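Long-range contact in UBX domain-containing protein 7 (Homo sapiens, PDB 5X3P), which links a subset of NEDD8-associated cullin-RING ligases to the segregase VCP/p97 as a ubiquitin-binding adapter, its UBX domain making the interaction with p97: residues L9-I21 and L32-F46. The protein carries 1 engineered substitution. Numbering follows the deposited sequence.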
ATOM      1  N   LEU A   9      -0.528   2.104  -8.198  1.00 11.02           N
ATOM      2  CA  LEU A   9      -1.417   1.696  -7.128  1.00 11.27           C
ATOM      3  C   LEU A   9      -2.770   2.372  -7.238  1.00 11.32           C
ATOM      4  O   LEU A   9      -2.837   3.581  -7.466  1.00 12.77           O
ATOM      5  CB  LEU A   9      -0.783   2.046  -5.772  1.00 12.01           C
ATOM      6  CG  LEU A   9       0.589   1.433  -5.467  1.00 14.52           C
ATOM      7  CD1 LEU A   9       1.074   1.838  -4.083  1.00 13.29           C
ATOM      8  CD2 LEU A   9       0.502  -0.075  -5.548  1.00 14.47           C
HETATM    9  N   MSE A  10      -3.834   1.584  -7.082  1.00 12.99           N
HETATM   10  CA  MSE A  10      -5.155   2.102  -6.751  1.00 16.53           C
HETATM   11  C   MSE A  10      -5.359   1.960  -5.236  1.00 17.81           C
HETATM   12  O   MSE A  10      -5.295   0.850  -4.699  1.00 18.75           O
HETATM   13  CB  MSE A  10      -6.253   1.328  -7.487  1.00 12.05           C
HETATM   14  CG  MSE A  10      -7.667   1.556  -6.884  1.00 19.99           C
HETATM   15 SE   MSE A  10      -8.300   3.389  -7.197  0.74 23.69          SE
HETATM   16  CE  MSE A  10      -8.719   3.112  -9.057  1.00 12.15           C
ATOM     17  N   LEU A  11      -5.596   3.080  -4.550  1.00 12.06           N
ATOM     18  CA  LEU A  11      -5.857   3.053  -3.114  1.00 12.35           C
ATOM     19  C   LEU A  11      -7.359   3.190  -2.865  1.00 13.69           C
ATOM     20  O   LEU A  11      -8.016   4.090  -3.393  1.00 15.35           O
ATOM     21  CB  LEU A  11      -5.099   4.170  -2.403  1.00 18.31           C
ATOM     22  CG  LEU A  11      -3.616   4.267  -2.733  1.00 18.29           C
ATOM     23  CD1 LEU A  11      -3.011   5.444  -1.975  1.00 20.07           C
ATOM     24  CD2 LEU A  11      -2.899   2.965  -2.374  1.00 23.98           C
ATOM     25  N   ARG A  12      -7.912   2.267  -2.087  1.00 17.75           N
ATOM     26  CA  ARG A  12      -9.347   2.250  -1.829  1.00 17.48           C
ATOM     27  C   ARG A  12      -9.552   2.508  -0.339  1.00 20.68           C
ATOM     28  O   ARG A  12      -9.295   1.625   0.483  1.00 17.41           O
ATOM     29  CB  ARG A  12      -9.929   0.896  -2.223  1.00 15.26           C
ATOM     30  CG  ARG A  12      -9.739   0.523  -3.690  1.00 19.91           C
ATOM     31  CD  ARG A  12     -10.807   1.166  -4.567  1.00 27.87           C
ATOM     32  NE  ARG A  12     -12.142   0.785  -4.117  1.00 37.93           N
ATOM     33  CZ  ARG A  12     -12.739  -0.359  -4.437  1.00 42.93           C
ATOM     34  NH1 ARG A  12     -12.121  -1.240  -5.215  1.00 41.82           N
ATOM     35  NH2 ARG A  12     -13.958  -0.625  -3.977  1.00 47.60           N
ATOM     36  N   TYR A  13      -9.964   3.728   0.006  1.00 20.10           N
ATOM     37  CA  TYR A  13     -10.140   4.118   1.412  1.00 19.46           C
ATOM     38  C   TYR A  13     -11.508   3.683   1.909  1.00 19.28           C
ATOM     39  O   TYR A  13     -12.445   3.562   1.113  1.00 26.01           O
ATOM     40  CB  TYR A  13      -9.927   5.628   1.571  1.00 24.11           C
ATOM     41  CG  TYR A  13      -8.522   6.102   1.220  1.00 21.01           C
ATOM     42  CD1 TYR A  13      -7.476   5.993   2.132  1.00 22.77           C
ATOM     43  CD2 TYR A  13      -8.247   6.680  -0.015  1.00 19.77           C
ATOM     44  CE1 TYR A  13      -6.186   6.445   1.815  1.00 21.86           C
ATOM     45  CE2 TYR A  13      -6.972   7.131  -0.342  1.00 20.65           C
ATOM     46  CZ  TYR A  13      -5.949   7.009   0.574  1.00 23.10           C
ATOM     47  OH  TYR A  13      -4.690   7.455   0.234  1.00 24.66           O
ATOM     48  N   PRO A  14     -11.652   3.428   3.228  1.00 26.65           N
ATOM     49  CA  PRO A  14     -12.890   2.734   3.597  1.00 25.54           C
ATOM     50  C   PRO A  14     -14.130   3.640   3.577  1.00 29.55           C
ATOM     51  O   PRO A  14     -15.237   3.121   3.717  1.00 32.54           O
ATOM     52  CB  PRO A  14     -12.603   2.243   5.018  1.00 22.17           C
ATOM     53  CG  PRO A  14     -11.714   3.301   5.588  1.00 24.62           C
ATOM     54  CD  PRO A  14     -10.852   3.792   4.415  1.00 23.46           C
ATOM     55  N   ASP A  15     -13.953   4.950   3.415  1.00 30.40           N
ATOM     56  CA  ASP A  15     -15.102   5.844   3.257  1.00 30.14           C
ATOM     57  C   ASP A  15     -15.616   5.836   1.805  1.00 30.85           C
ATOM     58  O   ASP A  15     -16.683   6.392   1.505  1.00 29.31           O
ATOM     59  CB  ASP A  15     -14.772   7.269   3.729  1.00 34.54           C
ATOM     60  CG  ASP A  15     -13.574   7.876   3.005  1.00 39.48           C
ATOM     61  OD1 ASP A  15     -12.898   7.157   2.241  1.00 38.76           O
ATOM     62  OD2 ASP A  15     -13.309   9.082   3.206  1.00 42.51           O
ATOM     63  N   GLY A  16     -14.865   5.180   0.915  1.00 25.43           N
ATOM     64  CA  GLY A  16     -15.239   5.069  -0.490  1.00 22.32           C
ATOM     65  C   GLY A  16     -14.435   5.976  -1.403  1.00 18.11           C
ATOM     66  O   GLY A  16     -14.607   5.962  -2.629  1.00 23.34           O
ATOM     67  N   LYS A  17     -13.558   6.783  -0.810  1.00 17.18           N
ATOM     68  CA  LYS A  17     -12.628   7.600  -1.585  1.00 25.16           C
ATOM     69  C   LYS A  17     -11.593   6.726  -2.308  1.00 20.96           C
ATOM     70  O   LYS A  17     -11.179   5.673  -1.813  1.00 22.78           O
ATOM     71  CB  LYS A  17     -11.930   8.640  -0.695  1.00 37.02           C
ATOM     72  CG  LYS A  17     -12.857   9.779  -0.239  1.00 46.32           C
ATOM     73  CD  LYS A  17     -12.200  10.747   0.760  1.00 50.59           C
ATOM     74  CE  LYS A  17     -11.050  11.541   0.159  1.00 51.88           C
ATOM     75  NZ  LYS A  17     -10.938  12.911   0.769  1.00 54.21           N
ATOM     76  N   ARG A  18     -11.187   7.167  -3.492  1.00 17.11           N
ATOM     77  CA  ARG A  18     -10.196   6.436  -4.281  1.00 19.60           C
ATOM     78  C   ARG A  18      -9.089   7.385  -4.686  1.00 22.42           C
ATOM     79  O   ARG A  18      -9.346   8.564  -4.954  1.00 17.52           O
ATOM     80  CB  ARG A  18     -10.850   5.843  -5.533  1.00 19.52           C
ATOM     81  CG  ARG A  18     -12.019   4.921  -5.224  1.00 23.34           C
ATOM     82  CD  ARG A  18     -12.589   4.309  -6.483  1.00 32.20           C
ATOM     83  NE  ARG A  18     -13.449   3.163  -6.186  1.00 39.16           N
ATOM     84  CZ  ARG A  18     -14.725   3.062  -6.546  1.00 48.42           C
ATOM     85  NH1 ARG A  18     -15.306   4.037  -7.232  1.00 54.31           N
ATOM     86  NH2 ARG A  18     -15.424   1.978  -6.224  1.00 50.26           N
ATOM     87  N   GLU A  19      -7.863   6.869  -4.768  1.00 16.90           N
ATOM     88  CA  GLU A  19      -6.727   7.692  -5.132  1.00 16.16           C
ATOM     89  C   GLU A  19      -5.754   6.845  -5.930  1.00 18.45           C
ATOM     90  O   GLU A  19      -5.516   5.679  -5.581  1.00 14.87           O
ATOM     91  CB  GLU A  19      -6.033   8.202  -3.866  1.00 20.37           C
ATOM     92  CG  GLU A  19      -4.811   9.053  -4.157  1.00 26.98           C
ATOM     93  CD  GLU A  19      -4.051   9.422  -2.900  1.00 30.51           C
ATOM     94  OE1 GLU A  19      -4.420   8.936  -1.802  1.00 31.48           O
ATOM     95  OE2 GLU A  19      -3.078  10.199  -3.017  1.00 31.79           O
ATOM     96  N   GLN A  20      -5.184   7.406  -6.995  1.00 13.05           N
ATOM     97  CA  GLN A  20      -4.185   6.645  -7.747  1.00 13.89           C
ATOM     98  C   GLN A  20      -2.827   7.302  -7.642  1.00 17.33           C
ATOM     99  O   GLN A  20      -2.694   8.514  -7.847  1.00 19.23           O
ATOM    100  CB  GLN A  20      -4.603   6.479  -9.212  1.00 13.82           C
ATOM    101  CG  GLN A  20      -5.670   5.412  -9.416  1.00 14.99           C
ATOM    102  CD  GLN A  20      -6.373   5.555 -10.735  1.00 17.98           C
ATOM    103  OE1 GLN A  20      -7.316   6.341 -10.863  1.00 16.09           O
ATOM    104  NE2 GLN A  20      -5.927   4.783 -11.737  1.00 16.93           N
ATOM    105  N   ILE A  21      -1.820   6.506  -7.291  1.00 11.64           N
ATOM    106  CA  ILE A  21      -0.456   7.014  -7.199  1.00 12.33           C
ATOM    107  C   ILE A  21       0.484   6.022  -7.858  1.00 14.00           C
ATOM    108  O   ILE A  21       0.133   4.850  -8.000  1.00 13.54           O
ATOM    109  CB  ILE A  21      -0.015   7.207  -5.738  1.00 14.55           C
ATOM    110  CG1 ILE A  21       0.075   5.851  -5.014  1.00 20.95           C
ATOM    111  CG2 ILE A  21      -0.941   8.174  -5.016  1.00 18.92           C
ATOM    112  CD1 ILE A  21       0.639   5.930  -3.585  1.00 23.81           C
ATOM    113  N   LEU A  32       4.537   4.018   0.973  1.00 17.09           N
ATOM    114  CA  LEU A  32       3.099   3.812   0.813  1.00 17.48           C
ATOM    115  C   LEU A  32       2.370   3.962   2.152  1.00 16.51           C
ATOM    116  O   LEU A  32       1.303   4.594   2.214  1.00 17.41           O
ATOM    117  CB  LEU A  32       2.834   2.417   0.242  1.00 13.41           C
ATOM    118  CG  LEU A  32       1.372   2.001   0.130  1.00 16.84           C
ATOM    119  CD1 LEU A  32       0.613   3.058  -0.691  1.00 12.54           C
ATOM    120  CD2 LEU A  32       1.305   0.588  -0.516  1.00 12.18           C
ATOM    121  N   VAL A  33       2.939   3.372   3.211  1.00 13.53           N
ATOM    122  CA  VAL A  33       2.372   3.488   4.558  1.00 14.97           C
ATOM    123  C   VAL A  33       2.282   4.947   4.977  1.00 18.34           C
ATOM    124  O   VAL A  33       1.259   5.379   5.504  1.00 22.70           O
ATOM    125  CB  VAL A  33       3.199   2.692   5.597  1.00 15.28           C
ATOM    126  CG1 VAL A  33       2.722   2.976   7.030  1.00 17.48           C
ATOM    127  CG2 VAL A  33       3.094   1.194   5.307  1.00 17.13           C
ATOM    128  N   LYS A  34       3.356   5.700   4.734  1.00 13.64           N
ATOM    129  CA  LYS A  34       3.389   7.117   5.095  1.00 21.61           C
ATOM    130  C   LYS A  34       2.436   7.945   4.239  1.00 22.12           C
ATOM    131  O   LYS A  34       1.823   8.890   4.721  1.00 22.33           O
ATOM    132  CB  LYS A  34       4.818   7.683   5.005  1.00 21.58           C
ATOM    133  CG  LYS A  34       5.719   7.361   6.216  1.00 27.90           C
ATOM    134  CD  LYS A  34       7.174   7.885   6.032  1.00 49.10           C
ATOM    135  CE  LYS A  34       7.252   9.409   5.811  1.00 50.57           C
ATOM    136  NZ  LYS A  34       7.226   9.820   4.367  1.00 48.18           N
ATOM    137  N   HIS A  35       2.302   7.594   2.963  1.00 25.65           N
ATOM    138  CA  HIS A  35       1.345   8.300   2.122  1.00 19.13           C
ATOM    139  C   HIS A  35      -0.074   8.144   2.643  1.00 19.77           C
ATOM    140  O   HIS A  35      -0.839   9.111   2.699  1.00 19.98           O
ATOM    141  CB  HIS A  35       1.396   7.836   0.672  1.00 19.30           C
ATOM    142  CG  HIS A  35       0.376   8.510  -0.186  1.00 18.36           C
ATOM    143  ND1 HIS A  35       0.519   9.808  -0.624  1.00 18.06           N
ATOM    144  CD2 HIS A  35      -0.832   8.090  -0.636  1.00 20.69           C
ATOM    145  CE1 HIS A  35      -0.539  10.149  -1.336  1.00 21.69           C
ATOM    146  NE2 HIS A  35      -1.375   9.123  -1.363  1.00 17.35           N
ATOM    147  N   VAL A  36      -0.442   6.920   3.015  1.00 18.71           N
ATOM    148  CA  VAL A  36      -1.786   6.674   3.531  1.00 17.69           C
ATOM    149  C   VAL A  36      -1.999   7.373   4.881  1.00 18.32           C
ATOM    150  O   VAL A  36      -3.090   7.859   5.181  1.00 20.93           O
ATOM    151  CB  VAL A  36      -2.076   5.152   3.613  1.00 19.76           C
ATOM    152  CG1 VAL A  36      -3.362   4.883   4.363  1.00 15.31           C
ATOM    153  CG2 VAL A  36      -2.148   4.564   2.196  1.00 13.86           C
ATOM    154  N   GLN A  37      -0.937   7.422   5.681  1.00 16.76           N
ATOM    155  CA  GLN A  37      -0.940   8.134   6.957  1.00 26.61           C
ATOM    156  C   GLN A  37      -1.212   9.630   6.763  1.00 28.48           C
ATOM    157  O   GLN A  37      -2.002  10.234   7.494  1.00 27.22           O
ATOM    158  CB  GLN A  37       0.407   7.929   7.645  1.00 29.47           C
ATOM    159  CG  GLN A  37       0.418   8.201   9.128  1.00 34.18           C
ATOM    160  CD  GLN A  37       1.473   7.356   9.823  1.00 36.88           C
ATOM    161  OE1 GLN A  37       1.158   6.337  10.467  1.00 31.81           O
ATOM    162  NE2 GLN A  37       2.743   7.757   9.673  1.00 33.52           N
ATOM    163  N   SER A  38      -0.570  10.228   5.766  1.00 31.10           N
ATOM    164  CA  SER A  38      -0.785  11.649   5.494  1.00 35.28           C
ATOM    165  C   SER A  38      -2.211  11.919   5.009  1.00 37.85           C
ATOM    166  O   SER A  38      -2.681  13.054   5.066  1.00 39.05           O
ATOM    167  CB  SER A  38       0.211  12.167   4.457  1.00 34.62           C
ATOM    168  OG  SER A  38      -0.301  11.959   3.152  1.00 36.22           O
ATOM    169  N   LYS A  39      -2.900  10.880   4.534  1.00 30.91           N
ATOM    170  CA  LYS A  39      -4.279  11.029   4.061  1.00 28.53           C
ATOM    171  C   LYS A  39      -5.271  10.793   5.191  1.00 31.86           C
ATOM    172  O   LYS A  39      -6.484  10.699   4.958  1.00 30.45           O
ATOM    173  CB  LYS A  39      -4.588  10.071   2.900  1.00 28.00           C
ATOM    174  CG  LYS A  39      -3.825  10.368   1.608  1.00 30.18           C
ATOM    175  CD  LYS A  39      -4.172  11.742   1.046  1.00 35.47           C
ATOM    176  CE  LYS A  39      -3.382  12.015  -0.226  1.00 41.35           C
ATOM    177  NZ  LYS A  39      -3.403  13.459  -0.590  1.00 48.10           N
ATOM    178  N   GLY A  40      -4.750  10.681   6.409  1.00 31.21           N
ATOM    179  CA  GLY A  40      -5.589  10.571   7.588  1.00 30.33           C
ATOM    180  C   GLY A  40      -5.799   9.155   8.090  1.00 32.96           C
ATOM    181  O   GLY A  40      -6.697   8.915   8.889  1.00 36.45           O
ATOM    182  N   TYR A  41      -4.973   8.212   7.640  1.00 23.27           N
ATOM    183  CA  TYR A  41      -5.106   6.830   8.086  1.00 21.99           C
ATOM    184  C   TYR A  41      -3.818   6.307   8.731  1.00 20.81           C
ATOM    185  O   TYR A  41      -2.999   5.649   8.082  1.00 19.04           O
ATOM    186  CB  TYR A  41      -5.560   5.946   6.918  1.00 22.13           C
ATOM    187  CG  TYR A  41      -6.890   6.380   6.357  1.00 20.82           C
ATOM    188  CD1 TYR A  41      -8.068   5.874   6.868  1.00 21.14           C
ATOM    189  CD2 TYR A  41      -6.967   7.309   5.327  1.00 20.78           C
ATOM    190  CE1 TYR A  41      -9.294   6.269   6.375  1.00 23.59           C
ATOM    191  CE2 TYR A  41      -8.187   7.721   4.823  1.00 22.02           C
ATOM    192  CZ  TYR A  41      -9.351   7.189   5.351  1.00 23.06           C
ATOM    193  OH  TYR A  41     -10.576   7.570   4.870  1.00 21.38           O
ATOM    194  N   PRO A  42      -3.639   6.607  10.024  1.00 21.79           N
ATOM    195  CA  PRO A  42      -2.390   6.266  10.709  1.00 25.06           C
ATOM    196  C   PRO A  42      -2.203   4.762  10.834  1.00 24.59           C
ATOM    197  O   PRO A  42      -3.178   4.042  11.101  1.00 20.40           O
ATOM    198  CB  PRO A  42      -2.555   6.906  12.100  1.00 28.47           C
ATOM    199  CG  PRO A  42      -4.006   7.160  12.255  1.00 28.82           C
ATOM    200  CD  PRO A  42      -4.561   7.375  10.876  1.00 23.72           C
ATOM    201  N   ASN A  43      -0.960   4.308  10.673  1.00 21.12           N
ATOM    202  CA  ASN A  43      -0.631   2.886  10.704  1.00 23.96           C
ATOM    203  C   ASN A  43      -1.053   2.165  11.987  1.00 27.11           C
ATOM    204  O   ASN A  43      -1.378   0.974  11.965  1.00 27.21           O
ATOM    205  CB  ASN A  43       0.868   2.696  10.470  1.00 26.28           C
ATOM    206  CG  ASN A  43       1.269   1.234  10.453  1.00 28.26           C
ATOM    207  OD1 ASN A  43       0.922   0.501   9.521  1.00 22.49           O
ATOM    208  ND2 ASN A  43       2.008   0.801  11.481  1.00 26.84           N
ATOM    209  N   GLU A  44      -1.042   2.885  13.106  1.00 24.76           N
ATOM    210  CA  GLU A  44      -1.459   2.311  14.390  1.00 29.19           C
ATOM    211  C   GLU A  44      -2.915   1.846  14.397  1.00 22.30           C
ATOM    212  O   GLU A  44      -3.293   1.005  15.209  1.00 24.65           O
ATOM    213  CB  GLU A  44      -1.207   3.284  15.562  1.00 35.10           C
ATOM    214  CG  GLU A  44      -0.828   4.711  15.162  1.00 45.77           C
ATOM    215  CD  GLU A  44       0.558   4.806  14.527  1.00 54.99           C
ATOM    216  OE1 GLU A  44       1.490   4.145  15.032  1.00 58.56           O
ATOM    217  OE2 GLU A  44       0.705   5.523  13.510  1.00 54.21           O
ATOM    218  N   ARG A  45      -3.726   2.390  13.493  1.00 18.20           N
ATOM    219  CA  ARG A  45      -5.162   2.086  13.449  1.00 21.91           C
ATOM    220  C   ARG A  45      -5.588   1.391  12.140  1.00 20.93           C
ATOM    221  O   ARG A  45      -6.612   0.686  12.114  1.00 19.00           O
ATOM    222  CB  ARG A  45      -5.994   3.374  13.638  1.00 23.01           C
ATOM    223  CG  ARG A  45      -7.499   3.144  13.777  1.00 31.75           C
ATOM    224  CD  ARG A  45      -8.296   4.461  13.807  1.00 41.28           C
ATOM    225  NE  ARG A  45      -9.734   4.237  13.961  1.00 44.31           N
ATOM    226  CZ  ARG A  45     -10.491   4.842  14.873  1.00 49.22           C
ATOM    227  NH1 ARG A  45      -9.947   5.713  15.716  1.00 50.82           N
ATOM    228  NH2 ARG A  45     -11.792   4.582  14.943  1.00 50.58           N
ATOM    229  N   PHE A  46      -4.815   1.596  11.070  1.00 21.29           N
ATOM    230  CA  PHE A  46      -5.149   1.046   9.743  1.00 18.60           C
ATOM    231  C   PHE A  46      -4.019   0.205   9.160  1.00 20.64           C
ATOM    232  O   PHE A  46      -2.845   0.420   9.479  1.00 22.12           O
ATOM    233  CB  PHE A  46      -5.506   2.166   8.761  1.00 19.88           C
ATOM    234  CG  PHE A  46      -6.707   2.965   9.177  1.00 19.77           C
ATOM    235  CD1 PHE A  46      -6.565   4.075  10.004  1.00 15.74           C
ATOM    236  CD2 PHE A  46      -7.979   2.590   8.769  1.00 16.87           C
ATOM    237  CE1 PHE A  46      -7.684   4.808  10.415  1.00 22.44           C
ATOM    238  CE2 PHE A  46      -9.107   3.304   9.179  1.00 21.34           C
ATOM    239  CZ  PHE A  46      -8.965   4.419   9.999  1.00 24.18           C
TER
HETATM  240  O   HOH W   1     -10.774   9.240   3.002  1.00 39.17           O
HETATM  241  O   HOH W   2      -2.233  13.253  -3.025  1.00 39.69           O
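Helix 32-38 lies across the hairpin of strands 9-12 and 18-21, its axis 11.5 Å from that of strand 9-12 at an angle of 40°, the beta-grasp packing of helix on sheet that UBX domains share with ubiquitin. Leu9 and Leu32 meet tip to tip (CD1 to CD1, 3.6 Å), and Leu11 runs alongside Leu32 in the opposite direction, CD2 beside CD1, while its CD1 reaches the edge of the His35 ring. Beyond the strand, the Tyr13 and Tyr41 rings are offset with little overlap, tilted 23° from parallel, and Val36 CG1 sits at the Tyr13 edge. Pro14 CD packs on Tyr41 CE1, and water 1 bridges Tyr41 OH to Asp15 OD2. With CG turned opposite its backbone N and the rest of the chain stretched straight, Glu19 sets its carboxylate between Tyr13 and the helix, OE1 accepting from Tyr13 OH at 2.5 Å. A phenylalanine in place of Tyr13 would probably leave Glu19 OE1 without this donor and the rotation of the carboxylate less firmly fixed. Water 2 joins Glu19 OE2 to Lys39 NZ. His35 NE2 donates to Glu19 OE2 at 2.6 Å, the bond bent to 134°, with the oxygen close to the imidazole plane but the nitrogen above the carboxylate plane.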